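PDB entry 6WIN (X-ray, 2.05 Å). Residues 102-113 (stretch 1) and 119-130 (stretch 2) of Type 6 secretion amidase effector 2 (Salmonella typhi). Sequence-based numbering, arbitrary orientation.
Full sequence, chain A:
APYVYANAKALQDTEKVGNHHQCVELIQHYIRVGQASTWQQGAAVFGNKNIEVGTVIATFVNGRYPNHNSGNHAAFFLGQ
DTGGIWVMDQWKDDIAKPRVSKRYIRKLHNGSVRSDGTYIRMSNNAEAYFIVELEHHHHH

Stretch 1 (102-113) KRYIRKLHNGSV
Stretch 2, residues 119-130: YIRMSNNAEAYF

Residues 102-106 form the end of a β-strand, which gives way at Lys 107 to a loop containing a type II turn from Leu 108 to Gly 111. Against it lies an irregular stretch: an extended Tyr 119-Ile 120, Arg 121 at φ/ψ 40/54°, a short 3-10 segment at Met 122 (selenomethionine) and Ser 123, and a strand that includes Tyr 129 and Phe 130. Lys 107 to Val 113 runs roughly antiparallel to Tyr 119 to Ala 126, with Lys 107 CA 4.8 Å from Ala 126 CA at one end and Val 113 CA 5.2 Å from Tyr 119 CA at the other. One direct backbone hydrogen bond joins the stretches, from Ala 126 N to Arg 106 O (2.9 Å, 165°). Beside it, water 1 accepts from Arg 106 N (3.0 Å) and donates to Asn 124 O (2.6 Å), filling a gap too wide for direct pairing.

Strand alternation turns Arg 103 and Ile 105 toward the second stretch. Ile 105 (m, t) fits against the backbone of Asn 124 to Ala 126: its CG2 lies 3.5 Å from Ala 126 N, while CD1 reaches 3.8 Å from Tyr 129 CZ. Arg 103, extended from a p χ1, presents its guanidinium edge to two acceptors, with NH1 2.7 Å from Asn 124 OD1 and NH2 3.2 Å from Ser 123 O. The same carbonyl, Ser 123 O, accepts from Tyr 129 OH at 2.7 Å.

Of the residues in the first stretch, Leu 108 (m, t) has the most surface covered by the second. Its CD1 meets Ile 120 CD1 at 3.8 Å, and its CD2 sits over one face of the Arg 121 guanidinium, 4.1 Å from NH1. Next to it, the turn brings Gly 111 close to Asn 125 and Glu 127; a CB here would lie 3.3 Å from Asn 125 ND2 and only 3.0 Å from Leu 108 CB. Asn 125 (χ1 t) uses ND2 to clamp the two stretches together, donating to Gly 111 O (3.0 Å) and to Ile 120 O (2.9 Å).

Glu 127 (m, t) extends into the loop's concave side. Its OE1 forms a salt bridge with Lys 107 NZ at 2.6 Å, and its OE2 accepts from Ser 112 OG (χ1 m) at 2.7 Å. Lys 107 NZ also donates to Leu 108 O (2.9 Å), tying the ammonium to its own turn. Water 2 occupies the remaining hollow, accepting from Leu 108 N (2.7 Å) and donating to Asn 125 OD1 (2.5 Å) and Glu 127 OE1 (2.9 Å).

At the far end, Val 113 (p) covers one face of the Tyr 119 ring (χ1 m), its CG2 4.0 Å from the centroid in a CH-π contact.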

# COMPACT_ATOMS: atom_id res chain seq x y z
N LYS A 102 -7.03 2.56 -10.53
CA LYS A 102 -5.61 2.25 -10.65
C LYS A 102 -4.78 3.50 -10.82
O LYS A 102 -5.20 4.47 -11.45
CB LYS A 102 -5.33 1.37 -11.87
CG LYS A 102 -6.35 0.35 -12.23
CD LYS A 102 -5.89 -0.34 -13.49
CE LYS A 102 -6.75 -1.52 -13.82
NZ LYS A 102 -6.21 -2.21 -15.03
N ARG A 103 -3.55 3.45 -10.29
CA ARG A 103 -2.59 4.51 -10.55
C ARG A 103 -1.18 3.93 -10.53
O ARG A 103 -0.92 2.87 -9.96
CB ARG A 103 -2.72 5.67 -9.56
CG ARG A 103 -2.25 5.36 -8.14
CD ARG A 103 -2.30 6.62 -7.27
NE ARG A 103 -1.90 6.35 -5.89
CZ ARG A 103 -0.82 6.86 -5.31
NH1 ARG A 103 -0.02 7.67 -5.98
NH2 ARG A 103 -0.56 6.55 -4.04
N TYR A 104 -0.27 4.66 -11.19
CA TYR A 104 1.12 4.26 -11.38
C TYR A 104 1.96 4.98 -10.34
O TYR A 104 1.95 6.22 -10.29
CB TYR A 104 1.58 4.62 -12.78
CG TYR A 104 2.93 4.08 -13.24
CD1 TYR A 104 3.16 2.72 -13.29
CD2 TYR A 104 3.92 4.93 -13.71
CE1 TYR A 104 4.36 2.21 -13.74
CE2 TYR A 104 5.13 4.44 -14.18
CZ TYR A 104 5.33 3.08 -14.19
OH TYR A 104 6.51 2.57 -14.65
N ILE A 105 2.68 4.22 -9.53
CA ILE A 105 3.59 4.75 -8.52
C ILE A 105 5.01 4.46 -9.01
O ILE A 105 5.39 3.29 -9.17
CB ILE A 105 3.33 4.12 -7.14
CG1 ILE A 105 1.85 4.29 -6.77
CG2 ILE A 105 4.25 4.72 -6.09
CD1 ILE A 105 1.53 3.91 -5.31
N ARG A 106 5.77 5.52 -9.28
CA ARG A 106 7.08 5.39 -9.89
C ARG A 106 8.18 5.12 -8.86
O ARG A 106 8.11 5.56 -7.71
CB ARG A 106 7.44 6.65 -10.66
CG ARG A 106 6.32 7.16 -11.53
CD ARG A 106 6.87 7.75 -12.78
NE ARG A 106 8.05 8.59 -12.55
CZ ARG A 106 8.06 9.71 -11.83
NH1 ARG A 106 9.19 10.40 -11.69
NH2 ARG A 106 6.94 10.15 -11.26
N LYS A 107 9.20 4.40 -9.31
CA LYS A 107 10.49 4.44 -8.66
C LYS A 107 11.15 5.77 -9.00
O LYS A 107 11.35 6.10 -10.17
CB LYS A 107 11.36 3.27 -9.12
CG LYS A 107 12.65 3.09 -8.30
CD LYS A 107 13.87 3.40 -9.15
CE LYS A 107 15.16 3.23 -8.34
NZ LYS A 107 15.32 4.31 -7.31
N LEU A 108 11.40 6.57 -7.98
CA LEU A 108 11.93 7.92 -8.15
C LEU A 108 13.45 7.87 -8.26
O LEU A 108 14.10 6.95 -7.76
CB LEU A 108 11.50 8.80 -6.98
CG LEU A 108 10.00 8.74 -6.70
CD1 LEU A 108 9.63 9.63 -5.52
CD2 LEU A 108 9.24 9.16 -7.95
N HIS A 109 14.01 8.89 -8.91
CA HIS A 109 15.46 9.05 -8.91
C HIS A 109 15.96 9.24 -7.49
O HIS A 109 15.46 10.10 -6.75
CB HIS A 109 15.85 10.24 -9.78
CG HIS A 109 15.68 10.01 -11.25
ND1 HIS A 109 16.40 9.07 -11.95
CD2 HIS A 109 14.86 10.61 -12.15
CE1 HIS A 109 16.04 9.09 -13.22
NE2 HIS A 109 15.11 10.01 -13.37
N ASN A 110 16.93 8.42 -7.08
CA ASN A 110 17.50 8.48 -5.73
C ASN A 110 16.39 8.48 -4.66
O ASN A 110 16.42 9.26 -3.70
CB ASN A 110 18.41 9.70 -5.58
CG ASN A 110 19.33 9.62 -4.36
OD1 ASN A 110 19.33 8.63 -3.61
ND2 ASN A 110 20.13 10.66 -4.15
N GLY A 111 15.40 7.61 -4.84
CA GLY A 111 14.26 7.53 -3.95
C GLY A 111 14.34 6.45 -2.89
O GLY A 111 13.34 6.18 -2.23
N SER A 112 15.51 5.84 -2.70
CA SER A 112 15.65 4.75 -1.75
C SER A 112 15.54 5.26 -0.32
O SER A 112 15.63 6.46 -0.05
CB SER A 112 16.98 4.02 -1.96
OG SER A 112 17.01 3.39 -3.24
N VAL A 113 15.34 4.31 0.60
CA VAL A 113 15.15 4.65 2.01
C VAL A 113 16.37 5.41 2.53
O VAL A 113 17.52 5.11 2.19
CB VAL A 113 14.87 3.36 2.81
CG1 VAL A 113 16.14 2.49 2.94
CG2 VAL A 113 14.34 3.70 4.18
N TYR A 119 11.25 8.14 3.35
CA TYR A 119 11.30 8.19 1.90
C TYR A 119 10.76 9.53 1.42
O TYR A 119 9.74 10.01 1.93
CB TYR A 119 10.44 7.08 1.25
CG TYR A 119 10.81 5.66 1.58
CD1 TYR A 119 11.59 4.91 0.69
CD2 TYR A 119 10.37 5.05 2.74
CE1 TYR A 119 11.92 3.61 0.97
CE2 TYR A 119 10.71 3.74 3.03
CZ TYR A 119 11.48 3.03 2.14
OH TYR A 119 11.82 1.73 2.41
N ILE A 120 11.44 10.14 0.43
CA ILE A 120 10.87 11.31 -0.22
C ILE A 120 9.55 10.94 -0.89
O ILE A 120 9.39 9.82 -1.41
CB ILE A 120 11.84 11.92 -1.26
CG1 ILE A 120 12.22 10.87 -2.31
CG2 ILE A 120 13.08 12.45 -0.59
CD1 ILE A 120 12.47 11.45 -3.70
N ARG A 121 8.60 11.88 -0.88
CA ARG A 121 7.28 11.75 -1.52
C ARG A 121 6.69 10.35 -1.33
O ARG A 121 6.29 9.67 -2.27
CB ARG A 121 7.36 12.12 -3.00
CG ARG A 121 7.84 13.55 -3.23
CD ARG A 121 8.66 13.69 -4.51
NE ARG A 121 7.87 13.31 -5.68
CZ ARG A 121 8.35 13.24 -6.92
NH1 ARG A 121 7.55 12.86 -7.91
NH2 ARG A 121 9.62 13.53 -7.17
N MSE A 122 6.61 9.94 -0.06
CA MSE A 122 6.53 8.53 0.30
C MSE A 122 5.38 7.77 -0.38
O MSE A 122 5.60 6.72 -0.99
CB MSE A 122 6.43 8.41 1.83
CG MSE A 122 7.04 7.15 2.38
SE MSE A 122 6.56 6.79 4.21
CE MSE A 122 8.13 7.84 4.90
N SER A 123 4.16 8.32 -0.31
CA SER A 123 3.00 7.66 -0.92
C SER A 123 3.12 7.55 -2.43
O SER A 123 2.44 6.70 -3.04
CB SER A 123 1.73 8.42 -0.55
OG SER A 123 1.73 9.69 -1.17
N ASN A 124 3.95 8.38 -3.06
CA ASN A 124 4.20 8.35 -4.50
C ASN A 124 5.58 7.78 -4.82
O ASN A 124 6.13 8.05 -5.90
CB ASN A 124 4.03 9.75 -5.09
CG ASN A 124 2.64 10.31 -4.85
OD1 ASN A 124 1.66 9.61 -5.00
ND2 ASN A 124 2.57 11.57 -4.46
N ASN A 125 6.14 6.99 -3.91
CA ASN A 125 7.48 6.41 -3.99
C ASN A 125 7.34 4.89 -4.01
O ASN A 125 7.05 4.29 -2.98
CB ASN A 125 8.33 6.87 -2.80
CG ASN A 125 9.80 6.55 -2.96
OD1 ASN A 125 10.17 5.54 -3.55
ND2 ASN A 125 10.64 7.44 -2.44
N ALA A 126 7.59 4.28 -5.17
CA ALA A 126 7.43 2.83 -5.30
C ALA A 126 8.29 2.05 -4.31
O ALA A 126 7.95 0.92 -3.97
CB ALA A 126 7.78 2.38 -6.72
N GLU A 127 9.42 2.62 -3.87
CA GLU A 127 10.32 1.91 -2.96
C GLU A 127 9.85 1.92 -1.52
O GLU A 127 10.38 1.16 -0.70
CB GLU A 127 11.73 2.53 -3.06
CG GLU A 127 12.40 2.32 -4.42
CD GLU A 127 13.85 2.78 -4.44
OE1 GLU A 127 14.12 3.86 -5.00
OE2 GLU A 127 14.72 2.06 -3.89
N ALA A 128 8.84 2.74 -1.18
CA ALA A 128 8.31 2.78 0.17
C ALA A 128 7.31 1.66 0.45
O ALA A 128 6.87 1.52 1.60
CB ALA A 128 7.64 4.13 0.43
N TYR A 129 6.97 0.85 -0.54
CA TYR A 129 5.87 -0.10 -0.40
C TYR A 129 6.37 -1.49 -0.08
O TYR A 129 7.28 -2.01 -0.74
CB TYR A 129 5.01 -0.11 -1.66
CG TYR A 129 4.13 1.11 -1.71
CD1 TYR A 129 4.60 2.31 -2.25
CD2 TYR A 129 2.85 1.08 -1.16
CE1 TYR A 129 3.81 3.45 -2.26
CE2 TYR A 129 2.05 2.20 -1.16
CZ TYR A 129 2.53 3.38 -1.72
OH TYR A 129 1.71 4.48 -1.70
N PHE A 130 5.76 -2.11 0.92
CA PHE A 130 6.11 -3.44 1.37
C PHE A 130 4.83 -4.23 1.59
O PHE A 130 3.78 -3.66 1.87
CB PHE A 130 6.95 -3.39 2.67
CG PHE A 130 8.31 -2.74 2.49
CD1 PHE A 130 9.45 -3.51 2.43
CD2 PHE A 130 8.43 -1.36 2.38
CE1 PHE A 130 10.71 -2.92 2.24
CE2 PHE A 130 9.68 -0.76 2.21
CZ PHE A 130 10.81 -1.54 2.14
O HOH W 1 5.00 8.18 -8.25
O HOH W 2 11.74 5.44 -5.50
O HOH W 3 14.02 8.77 -0.15
O HOH W 4 15.10 1.52 -0.45